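Local coordinates for carbohydrate-binding protein (PDB 6N1B) that probably removes the acetyl group from N-acetylgalactosamine of the A blood group antigen, in a gut bacterial pathway that converts type A blood to type O, at residues 31-39 with 369-377; 156-167 with 182-193. All blocks are in the same frame, centred on the assembly; numbering follows the deposited sequence.

Contact 1 (31-39 with 369-377); sequences KAPGYQDFP and ADSSGNLTI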
loop_
_atom_site.group_PDB
_atom_site.type_symbol
_atom_site.label_atom_id
_atom_site.label_comp_id
_atom_site.label_asym_id
_atom_site.label_seq_id
_atom_site.Cartn_x
_atom_site.Cartn_y
_atom_site.Cartn_z
ATOM N N LYS A 31 3.035 8.054 -16.779
ATOM C CA LYS A 31 2.245 6.797 -16.639
ATOM C C LYS A 31 2.575 5.862 -17.795
ATOM O O LYS A 31 2.650 6.266 -18.958
ATOM C CB LYS A 31 0.765 7.174 -16.691
ATOM C CG LYS A 31 0.280 7.979 -15.504
ATOM C CD LYS A 31 -1.177 8.470 -15.766
ATOM C CE LYS A 31 -1.791 9.164 -14.611
ATOM N NZ LYS A 31 -3.207 9.514 -14.866
ATOM N N ALA A 32 2.775 4.601 -17.414
ATOM C CA ALA A 32 2.942 3.564 -18.415
ATOM C C ALA A 32 1.589 3.298 -19.043
ATOM O O ALA A 32 0.578 3.305 -18.393
ATOM C CB ALA A 32 3.489 2.277 -17.827
ATOM N N PRO A 33 1.548 3.003 -20.367
ATOM C CA PRO A 33 0.269 2.637 -20.996
ATOM C C PRO A 33 -0.360 1.396 -20.366
ATOM O O PRO A 33 0.398 0.516 -19.912
ATOM C CB PRO A 33 0.689 2.328 -22.450
ATOM C CG PRO A 33 2.057 2.761 -22.628
ATOM C CD PRO A 33 2.713 2.965 -21.275
ATOM N N GLY A 34 -1.674 1.364 -20.364
ATOM C CA GLY A 34 -2.382 0.184 -19.824
ATOM C C GLY A 34 -2.155 0.077 -18.290
ATOM O O GLY A 34 -2.003 1.129 -17.635
ATOM N N TYR A 35 -2.169 -1.142 -17.815
ATOM C CA TYR A 35 -1.982 -1.389 -16.405
ATOM C C TYR A 35 -1.316 -2.734 -16.212
ATOM O O TYR A 35 -0.870 -3.311 -17.237
ATOM C CB TYR A 35 -3.246 -1.137 -15.582
ATOM C CG TYR A 35 -4.407 -1.985 -16.040
ATOM C CD1 TYR A 35 -4.498 -3.360 -15.756
ATOM C CD2 TYR A 35 -5.439 -1.425 -16.800
ATOM C CE1 TYR A 35 -5.615 -4.129 -16.194
ATOM C CE2 TYR A 35 -6.530 -2.218 -17.256
ATOM C CZ TYR A 35 -6.623 -3.545 -16.934
ATOM O OH TYR A 35 -7.655 -4.332 -17.364
ATOM N N GLN A 36 -1.133 -3.216 -14.965
ATOM C CA GLN A 36 -0.413 -4.461 -14.744
ATOM C C GLN A 36 -1.389 -5.496 -14.353
ATOM O O GLN A 36 -2.390 -5.284 -13.675
ATOM C CB GLN A 36 0.690 -4.282 -13.683
ATOM C CG GLN A 36 1.810 -3.409 -14.195
ATOM C CD GLN A 36 3.000 -3.312 -13.284
ATOM O OE1 GLN A 36 2.980 -3.768 -12.152
ATOM N NE2 GLN A 36 4.049 -2.625 -13.766
ATOM N N ASP A 37 -1.142 -6.753 -14.813
ATOM C CA ASP A 37 -2.050 -7.864 -14.489
ATOM C C ASP A 37 -1.751 -8.465 -13.137
ATOM O O ASP A 37 -0.742 -9.081 -12.942
ATOM C CB ASP A 37 -2.019 -8.918 -15.582
ATOM C CG ASP A 37 -2.633 -8.419 -16.811
ATOM O OD1 ASP A 37 -3.811 -7.950 -16.858
ATOM O OD2 ASP A 37 -1.917 -8.438 -17.825
ATOM N N PHE A 38 -2.634 -8.317 -12.206
ATOM C CA PHE A 38 -2.601 -8.983 -10.928
ATOM C C PHE A 38 -3.758 -9.971 -10.842
ATOM O O PHE A 38 -4.886 -9.570 -11.176
ATOM C CB PHE A 38 -2.695 -8.018 -9.753
ATOM C CG PHE A 38 -1.482 -7.144 -9.493
ATOM C CD1 PHE A 38 -1.030 -6.105 -10.311
ATOM C CD2 PHE A 38 -0.706 -7.421 -8.370
ATOM C CE1 PHE A 38 0.113 -5.379 -10.015
ATOM C CE2 PHE A 38 0.417 -6.701 -8.103
ATOM C CZ PHE A 38 0.816 -5.714 -8.917
ATOM N N PRO A 39 -3.538 -11.190 -10.413
ATOM C CA PRO A 39 -4.622 -12.163 -10.320
ATOM C C PRO A 39 -5.457 -11.917 -9.086
ATOM O O PRO A 39 -4.937 -11.598 -8.012
ATOM C CB PRO A 39 -3.878 -13.467 -10.319
ATOM C CG PRO A 39 -2.612 -13.150 -9.620
ATOM C CD PRO A 39 -2.246 -11.761 -10.007
ATOM N N ALA A 369 -10.821 -1.154 -20.688
ATOM C CA ALA A 369 -9.495 -1.604 -21.200
ATOM C C ALA A 369 -8.951 -2.793 -20.472
ATOM O O ALA A 369 -9.109 -2.930 -19.245
ATOM C CB ALA A 369 -8.490 -0.481 -21.072
ATOM N N ASP A 370 -8.241 -3.675 -21.189
ATOM C CA ASP A 370 -7.359 -4.659 -20.655
ATOM C C ASP A 370 -6.010 -4.071 -20.284
ATOM O O ASP A 370 -5.791 -2.884 -20.518
ATOM C CB ASP A 370 -7.351 -5.893 -21.548
ATOM C CG ASP A 370 -6.626 -5.692 -22.899
ATOM O OD1 ASP A 370 -5.808 -4.784 -23.030
ATOM O OD2 ASP A 370 -7.076 -6.494 -23.799
ATOM N N SER A 371 -5.090 -4.911 -19.792
ATOM C CA SER A 371 -3.843 -4.393 -19.312
ATOM C C SER A 371 -2.941 -3.860 -20.440
ATOM O O SER A 371 -2.007 -3.074 -20.208
ATOM C CB SER A 371 -3.056 -5.411 -18.559
ATOM O OG SER A 371 -2.754 -6.569 -19.378
ATOM N N SER A 372 -3.255 -4.276 -21.688
ATOM C CA SER A 372 -2.554 -3.790 -22.849
ATOM C C SER A 372 -3.129 -2.504 -23.442
ATOM O O SER A 372 -2.640 -2.045 -24.476
ATOM C CB SER A 372 -2.573 -4.856 -23.966
ATOM O OG SER A 372 -1.802 -5.982 -23.553
ATOM N N GLY A 373 -4.202 -2.010 -22.825
ATOM C CA GLY A 373 -4.890 -0.899 -23.287
ATOM C C GLY A 373 -5.858 -1.145 -24.450
ATOM O O GLY A 373 -6.352 -0.196 -25.077
ATOM N N ASN A 374 -6.280 -2.407 -24.614
ATOM C CA ASN A 374 -7.246 -2.719 -25.668
ATOM C C ASN A 374 -8.622 -2.893 -25.072
ATOM O O ASN A 374 -8.800 -3.365 -23.913
ATOM C CB ASN A 374 -6.802 -4.026 -26.361
ATOM C CG ASN A 374 -5.406 -3.929 -26.994
ATOM O OD1 ASN A 374 -4.981 -2.877 -27.413
ATOM N ND2 ASN A 374 -4.660 -5.017 -26.939
ATOM N N LEU A 375 -9.647 -2.532 -25.846
ATOM C CA LEU A 375 -10.981 -2.497 -25.387
ATOM C C LEU A 375 -11.668 -3.831 -25.415
ATOM O O LEU A 375 -12.484 -4.117 -26.360
ATOM C CB LEU A 375 -11.743 -1.382 -26.102
ATOM C CG LEU A 375 -13.022 -0.956 -25.512
ATOM C CD1 LEU A 375 -12.754 -0.093 -24.234
ATOM C CD2 LEU A 375 -13.802 -0.231 -26.578
ATOM N N THR A 376 -11.314 -4.788 -24.505
ATOM C CA THR A 376 -11.675 -6.200 -24.583
ATOM C C THR A 376 -12.419 -6.724 -23.367
ATOM O O THR A 376 -12.882 -7.850 -23.344
ATOM C CB THR A 376 -10.477 -7.089 -24.772
ATOM O OG1 THR A 376 -9.662 -7.076 -23.584
ATOM C CG2 THR A 376 -9.663 -6.774 -25.986
ATOM N N ILE A 377 -12.618 -5.880 -22.330
ATOM C CA ILE A 377 -13.230 -6.320 -21.113
ATOM C C ILE A 377 -14.616 -5.741 -21.041
ATOM O O ILE A 377 -14.806 -4.521 -21.098
ATOM C CB ILE A 377 -12.351 -5.896 -19.884
ATOM C CG1 ILE A 377 -10.771 -6.421 -19.716
ATOM C CG2 ILE A 377 -13.156 -6.240 -18.545
ATOM C CD1 ILE A 377 -10.696 -7.775 -19.977
HETATM O O HOH W 1 -5.785 -7.561 -18.857
#

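Contact 2 (156-167 with 182-193); sequences YDGVHWGVPVTY and ERQVADGEDDFI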
loop_
_atom_site.group_PDB
_atom_site.type_symbol
_atom_site.label_atom_id
_atom_site.label_comp_id
_atom_site.label_asym_id
_atom_site.label_seq_id
_atom_site.Cartn_x
_atom_site.Cartn_y
_atom_site.Cartn_z
ATOM N N TYR A 156 9.098 -17.082 5.348
ATOM C CA TYR A 156 10.454 -17.394 5.031
ATOM C C TYR A 156 10.709 -17.832 3.567
ATOM O O TYR A 156 11.843 -17.633 3.052
ATOM C CB TYR A 156 11.018 -18.430 5.974
ATOM C CG TYR A 156 11.015 -18.095 7.421
ATOM C CD1 TYR A 156 11.942 -17.132 7.912
ATOM C CD2 TYR A 156 10.198 -18.660 8.343
ATOM C CE1 TYR A 156 12.035 -16.883 9.286
ATOM C CE2 TYR A 156 10.276 -18.424 9.735
ATOM C CZ TYR A 156 11.227 -17.526 10.199
ATOM O OH TYR A 156 11.353 -17.271 11.539
ATOM N N ASP A 157 9.715 -18.516 3.017
ATOM C CA ASP A 157 9.876 -19.204 1.741
ATOM C C ASP A 157 9.087 -18.609 0.610
ATOM O O ASP A 157 9.228 -19.035 -0.529
ATOM C CB ASP A 157 9.541 -20.736 1.865
ATOM C CG ASP A 157 8.091 -21.013 2.169
ATOM O OD1 ASP A 157 7.266 -20.090 2.252
ATOM O OD2 ASP A 157 7.793 -22.223 2.363
ATOM N N GLY A 158 8.292 -17.581 0.875
ATOM C CA GLY A 158 7.486 -16.876 -0.149
ATOM C C GLY A 158 6.165 -17.546 -0.484
ATOM O O GLY A 158 5.322 -16.992 -1.198
ATOM N N VAL A 159 6.005 -18.780 0.038
ATOM C CA VAL A 159 4.869 -19.632 -0.260
ATOM C C VAL A 159 3.869 -19.744 0.894
ATOM O O VAL A 159 2.637 -19.700 0.741
ATOM C CB VAL A 159 5.391 -21.085 -0.715
ATOM C CG1 VAL A 159 4.258 -22.053 -0.881
ATOM C CG2 VAL A 159 6.242 -20.978 -1.933
ATOM N N HIS A 160 4.423 -19.933 2.123
ATOM C CA HIS A 160 3.645 -20.076 3.326
ATOM C C HIS A 160 3.785 -18.807 4.196
ATOM O O HIS A 160 4.922 -18.412 4.480
ATOM C CB HIS A 160 4.151 -21.310 4.094
ATOM C CG HIS A 160 4.086 -22.531 3.279
ATOM N ND1 HIS A 160 5.223 -23.031 2.683
ATOM C CD2 HIS A 160 3.078 -23.322 2.974
ATOM C CE1 HIS A 160 4.905 -24.147 2.030
ATOM N NE2 HIS A 160 3.586 -24.310 2.123
ATOM N N TRP A 161 2.623 -18.232 4.555
ATOM C CA TRP A 161 2.592 -16.958 5.231
ATOM C C TRP A 161 1.769 -17.098 6.520
ATOM O O TRP A 161 0.583 -17.460 6.449
ATOM C CB TRP A 161 1.844 -15.931 4.296
ATOM C CG TRP A 161 2.663 -15.687 3.046
ATOM C CD1 TRP A 161 2.759 -16.493 1.916
ATOM C CD2 TRP A 161 3.482 -14.535 2.790
ATOM N NE1 TRP A 161 3.646 -15.922 1.036
ATOM C CE2 TRP A 161 4.129 -14.712 1.516
ATOM C CE3 TRP A 161 3.846 -13.384 3.530
ATOM C CZ2 TRP A 161 5.098 -13.834 1.020
ATOM C CZ3 TRP A 161 4.749 -12.524 3.017
ATOM C CH2 TRP A 161 5.399 -12.734 1.745
ATOM N N GLY A 162 2.419 -16.815 7.662
ATOM C CA GLY A 162 1.749 -17.065 8.922
ATOM C C GLY A 162 2.605 -16.687 10.120
ATOM O O GLY A 162 3.238 -15.637 10.172
ATOM N N VAL A 163 2.549 -17.557 11.098
ATOM C CA VAL A 163 3.197 -17.316 12.383
ATOM C C VAL A 163 4.460 -18.171 12.507
ATOM O O VAL A 163 4.352 -19.417 12.422
ATOM C CB VAL A 163 2.217 -17.658 13.545
ATOM C CG1 VAL A 163 2.887 -17.365 14.910
ATOM C CG2 VAL A 163 0.969 -16.781 13.388
ATOM N N PRO A 164 5.611 -17.543 12.634
ATOM C CA PRO A 164 6.876 -18.358 12.725
ATOM C C PRO A 164 6.784 -19.401 13.828
ATOM O O PRO A 164 6.292 -19.147 14.940
ATOM C CB PRO A 164 7.949 -17.310 13.016
ATOM C CG PRO A 164 7.409 -16.034 12.344
ATOM C CD PRO A 164 5.903 -16.090 12.692
ATOM N N VAL A 165 7.397 -20.540 13.574
ATOM C CA VAL A 165 7.395 -21.567 14.596
ATOM C C VAL A 165 8.307 -21.253 15.773
ATOM O O VAL A 165 8.116 -21.891 16.831
ATOM C CB VAL A 165 7.753 -22.951 13.984
ATOM C CG1 VAL A 165 6.739 -23.392 12.914
ATOM C CG2 VAL A 165 9.158 -23.011 13.451
ATOM N N THR A 166 9.206 -20.250 15.626
ATOM C CA THR A 166 10.013 -19.783 16.742
ATOM C C THR A 166 9.518 -18.458 17.326
ATOM O O THR A 166 10.212 -17.757 18.044
ATOM C CB THR A 166 11.504 -19.654 16.379
ATOM O OG1 THR A 166 11.664 -18.683 15.327
ATOM C CG2 THR A 166 12.076 -20.971 15.926
ATOM N N TYR A 167 8.247 -18.088 16.974
ATOM C CA TYR A 167 7.554 -17.016 17.644
ATOM C C TYR A 167 6.778 -17.592 18.821
ATOM O O TYR A 167 6.084 -18.597 18.685
ATOM C CB TYR A 167 6.582 -16.348 16.694
ATOM C CG TYR A 167 5.633 -15.321 17.334
ATOM C CD1 TYR A 167 6.062 -14.057 17.638
ATOM C CD2 TYR A 167 4.323 -15.688 17.617
ATOM C CE1 TYR A 167 5.210 -13.133 18.221
ATOM C CE2 TYR A 167 3.406 -14.781 18.150
ATOM C CZ TYR A 167 3.921 -13.513 18.468
ATOM O OH TYR A 167 3.052 -12.550 19.032
ATOM N N GLU A 182 13.855 -24.483 11.372
ATOM C CA GLU A 182 13.133 -23.482 12.105
ATOM C C GLU A 182 12.655 -22.338 11.235
ATOM O O GLU A 182 11.845 -21.484 11.690
ATOM C CB GLU A 182 13.988 -22.948 13.240
ATOM C CG GLU A 182 14.033 -23.907 14.414
ATOM C CD GLU A 182 14.797 -23.367 15.667
ATOM O OE1 GLU A 182 15.438 -22.313 15.585
ATOM O OE2 GLU A 182 14.672 -24.009 16.720
ATOM N N ARG A 183 13.040 -22.299 9.963
ATOM C CA ARG A 183 12.540 -21.288 8.997
ATOM C C ARG A 183 11.259 -21.794 8.366
ATOM O O ARG A 183 11.134 -21.981 7.173
ATOM C CB ARG A 183 13.549 -20.938 7.933
ATOM C CG ARG A 183 14.804 -20.290 8.425
ATOM C CD ARG A 183 15.824 -19.922 7.303
ATOM N NE ARG A 183 15.261 -19.174 6.209
ATOM C CZ ARG A 183 15.043 -17.892 6.237
ATOM N NH1 ARG A 183 15.431 -17.190 7.324
ATOM N NH2 ARG A 183 14.419 -17.297 5.273
ATOM N N GLN A 184 10.270 -21.975 9.241
ATOM C CA GLN A 184 8.924 -22.412 8.857
ATOM C C GLN A 184 7.887 -21.623 9.646
ATOM O O GLN A 184 8.227 -21.030 10.675
ATOM C CB GLN A 184 8.749 -23.899 9.091
ATOM C CG GLN A 184 9.692 -24.812 8.355
ATOM C CD GLN A 184 9.307 -26.302 8.511
ATOM O OE1 GLN A 184 8.334 -26.803 7.908
ATOM N NE2 GLN A 184 10.093 -27.009 9.275
ATOM N N VAL A 185 6.690 -21.613 9.133
ATOM C CA VAL A 185 5.527 -20.945 9.745
ATOM C C VAL A 185 4.374 -21.896 9.848
ATOM O O VAL A 185 4.241 -22.797 9.028
ATOM C CB VAL A 185 5.130 -19.649 8.990
ATOM C CG1 VAL A 185 6.284 -18.658 8.865
ATOM C CG2 VAL A 185 4.521 -19.908 7.621
ATOM N N ALA A 186 3.427 -21.578 10.734
ATOM C CA ALA A 186 2.086 -22.113 10.701
ATOM C C ALA A 186 1.288 -21.153 9.812
ATOM O O ALA A 186 1.301 -19.931 10.095
ATOM C CB ALA A 186 1.576 -22.185 12.151
ATOM N N ASP A 187 0.605 -21.693 8.806
ATOM C CA ASP A 187 -0.079 -20.845 7.899
ATOM C C ASP A 187 -1.570 -21.131 7.661
ATOM O O ASP A 187 -2.063 -20.884 6.567
ATOM C CB ASP A 187 0.625 -20.800 6.515
ATOM C CG ASP A 187 0.402 -22.059 5.681
ATOM O OD1 ASP A 187 0.187 -23.151 6.281
ATOM O OD2 ASP A 187 0.536 -21.970 4.409
ATOM N N GLY A 188 -2.222 -21.633 8.712
ATOM C CA GLY A 188 -3.654 -21.831 8.652
ATOM C C GLY A 188 -4.442 -20.563 8.716
ATOM O O GLY A 188 -3.915 -19.433 8.828
ATOM N N GLU A 189 -5.763 -20.732 8.621
ATOM C CA GLU A 189 -6.630 -19.608 8.611
ATOM C C GLU A 189 -6.525 -18.732 9.773
ATOM O O GLU A 189 -6.738 -17.529 9.600
ATOM C CB GLU A 189 -8.075 -20.026 8.460
ATOM C CG GLU A 189 -8.411 -20.825 7.246
ATOM C CD GLU A 189 -9.941 -20.984 7.115
ATOM O OE1 GLU A 189 -10.623 -21.184 8.200
ATOM O OE2 GLU A 189 -10.365 -20.711 5.916
ATOM N N ASP A 190 -6.207 -19.249 10.971
ATOM C CA ASP A 190 -6.116 -18.448 12.184
ATOM C C ASP A 190 -4.707 -18.043 12.554
ATOM O O ASP A 190 -4.436 -17.435 13.624
ATOM C CB ASP A 190 -6.687 -19.241 13.411
ATOM C CG ASP A 190 -8.135 -19.585 13.287
ATOM O OD1 ASP A 190 -8.869 -18.784 12.711
ATOM O OD2 ASP A 190 -8.507 -20.665 13.791
ATOM N N ASP A 191 -3.778 -18.376 11.671
ATOM C CA ASP A 191 -2.353 -18.153 11.933
ATOM C C ASP A 191 -1.852 -16.792 11.506
ATOM O O ASP A 191 -1.127 -16.617 10.498
ATOM C CB ASP A 191 -1.522 -19.280 11.379
ATOM C CG ASP A 191 -1.753 -20.596 12.082
ATOM O OD1 ASP A 191 -1.906 -20.601 13.316
ATOM O OD2 ASP A 191 -1.735 -21.625 11.421
ATOM N N PHE A 192 -2.245 -15.773 12.275
ATOM C CA PHE A 192 -1.746 -14.418 12.135
ATOM C C PHE A 192 -1.395 -13.873 13.492
ATOM O O PHE A 192 -1.894 -14.410 14.493
ATOM C CB PHE A 192 -2.761 -13.511 11.345
ATOM C CG PHE A 192 -4.061 -13.334 12.053
ATOM C CD1 PHE A 192 -4.187 -12.412 13.121
ATOM C CD2 PHE A 192 -5.141 -14.206 11.787
ATOM C CE1 PHE A 192 -5.361 -12.273 13.759
ATOM C CE2 PHE A 192 -6.287 -14.096 12.497
ATOM C CZ PHE A 192 -6.401 -13.134 13.473
ATOM N N ILE A 193 -0.689 -12.767 13.521
ATOM C CA ILE A 193 -0.398 -11.978 14.717
ATOM C C ILE A 193 -1.235 -10.722 14.681
ATOM O O ILE A 193 -1.255 -10.052 13.664
ATOM C CB ILE A 193 1.118 -11.712 14.818
ATOM C CG1 ILE A 193 1.943 -12.979 14.982
ATOM C CG2 ILE A 193 1.465 -10.672 15.901
ATOM C CD1 ILE A 193 3.424 -12.860 14.787
HETATM O O HOH W 2 10.699 -19.376 12.962
HETATM O O HOH W 3 13.831 -20.348 3.844
HETATM O O HOH W 4 0.306 -19.452 3.400
#

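Contact 1 (31-39 with 369-377)
Y35 lays one face of its ring over the backbone of S371, whose CA stands 3.6 Å from the ring centroid and 13° off the ring normal, the geometry of a CH-pi contact. The ring reaches this place because CG of Y35 lies between its backbone N and carbonyl carbon (chi1 58°), which carries the phenol along the 369-371 backbone. At the far end, Y35 OH donates to A369 O at 2.8 Å, and that oxygen lies in the plane of the ring, at its edge. The main chain grips too: Y35 N meets S371 O at 3.1 Å with an N-H...O angle of 156°. G34, having no side chain, brings its CA to 3.3 Å from the same S371 O as a CA-H...O contact. The tyrosine is thus held at backbone, ring face and hydroxyl, while W329 meets its ring edge-to-face. S371 belongs to the type I beta turn D370-G373, the tip of the hairpin between strands 367-369 and 375-378. G373 N closes this turn onto D370 O at 2.9 Å, and the D370 carboxylate ties it to the following strand, its OD1 accepting from N374 N and its OD2 from T376 OG1. Looser packing begins at D37, an exposed residue that touches the hairpin through its carboxylate. S371 OG donates to D37 OD2 at 2.6 Å, arriving on the syn side but somewhat out of the carboxylate plane. Water 1 bridges the same two residues, donating to D37 OD1 at 2.8 Å and accepting from S371 N at 2.9 Å. A glycerol, probably from the crystallisation liquor, hydrogen-bonds to G34 O.

Contact 2 (156-167 with 182-193)
Y156 and R183 interlock twice. R183 CA lies over one face of the Y156 ring, 3.8 Å from its centroid and 20° off the normal, as a CH-pi contact. The arginine chain then bends at chi3 (51°) and folds back, putting a guanidinium face over the ring's CD1, with R183 NH1 3.5 Å from Y156 CD1 and the two planes 65° apart. V185 splits its branches, CG1 beside the Y156 ring and P164 CA, CG2 against the H160 carbonyl. I193 CD1 sits over the centre of the Y167 ring, 3.7 Å from its centroid. At the other margin D187 OD2 approaches the edge of the H160 ring, 3.2 Å from CD2, while water 4 links the same carboxylate oxygen to W161 N. The backbones are joined by a short ladder: V163 N to A186 O and A186 N to V163 O, both 2.9 Å, followed by V165 N to Q184 O at 3.1 Å. V163 and A186 therefore form a hydrogen-bonded antiparallel pair.

A second shell positions these groups. R183 NH1 and NH2 hydrogen-bond to Y129 O and D130 O, which probably helps hold the guanidinium at this tilt; the bond from NH2 to Y156 O is weak. Y156 OH is hydrogen-bonded to W174 NE1 and to water 2; that water donates to T166 OG1 and E182 O; T166 OG1 is further bonded to S175 O. H160 ND1 donates to D157 OD2 at 2.7 Å, onto the syn lone pair of that oxygen. D157 OD1 accepts from V159 N, an Asx turn, and from H160 N, which extends it to an Asx motif and helps hold the histidine's backbone.

Strands 163-164 and 185-186 form a two-stranded ribbon in the connection between strands 148-155 and 193-198, neighbours in a four-stranded antiparallel sheet, consistent with one blade of a beta-propeller.

How the contacts relate
From the N terminus, the chain runs through strand 30-31, which edges the sheet of strands 385-395, 351-361 and 333-342, and then enters 31-39. Contact 1 closes only some 330 residues later, at the hairpin that separates strands 351-361 and 385-395, so its loop spans most of the modelled chain. Strand 30-31 pairing with strand 385-395 would fit closure of a propeller ring, and contact 1 lies beside that junction. Contact 2 falls wholly within that loop and closes a short one of its own, between strands 148-155 and 193-198 of a different sheet. The two do not touch: their centres are 34 Å apart and their nearest atoms about 12 Å.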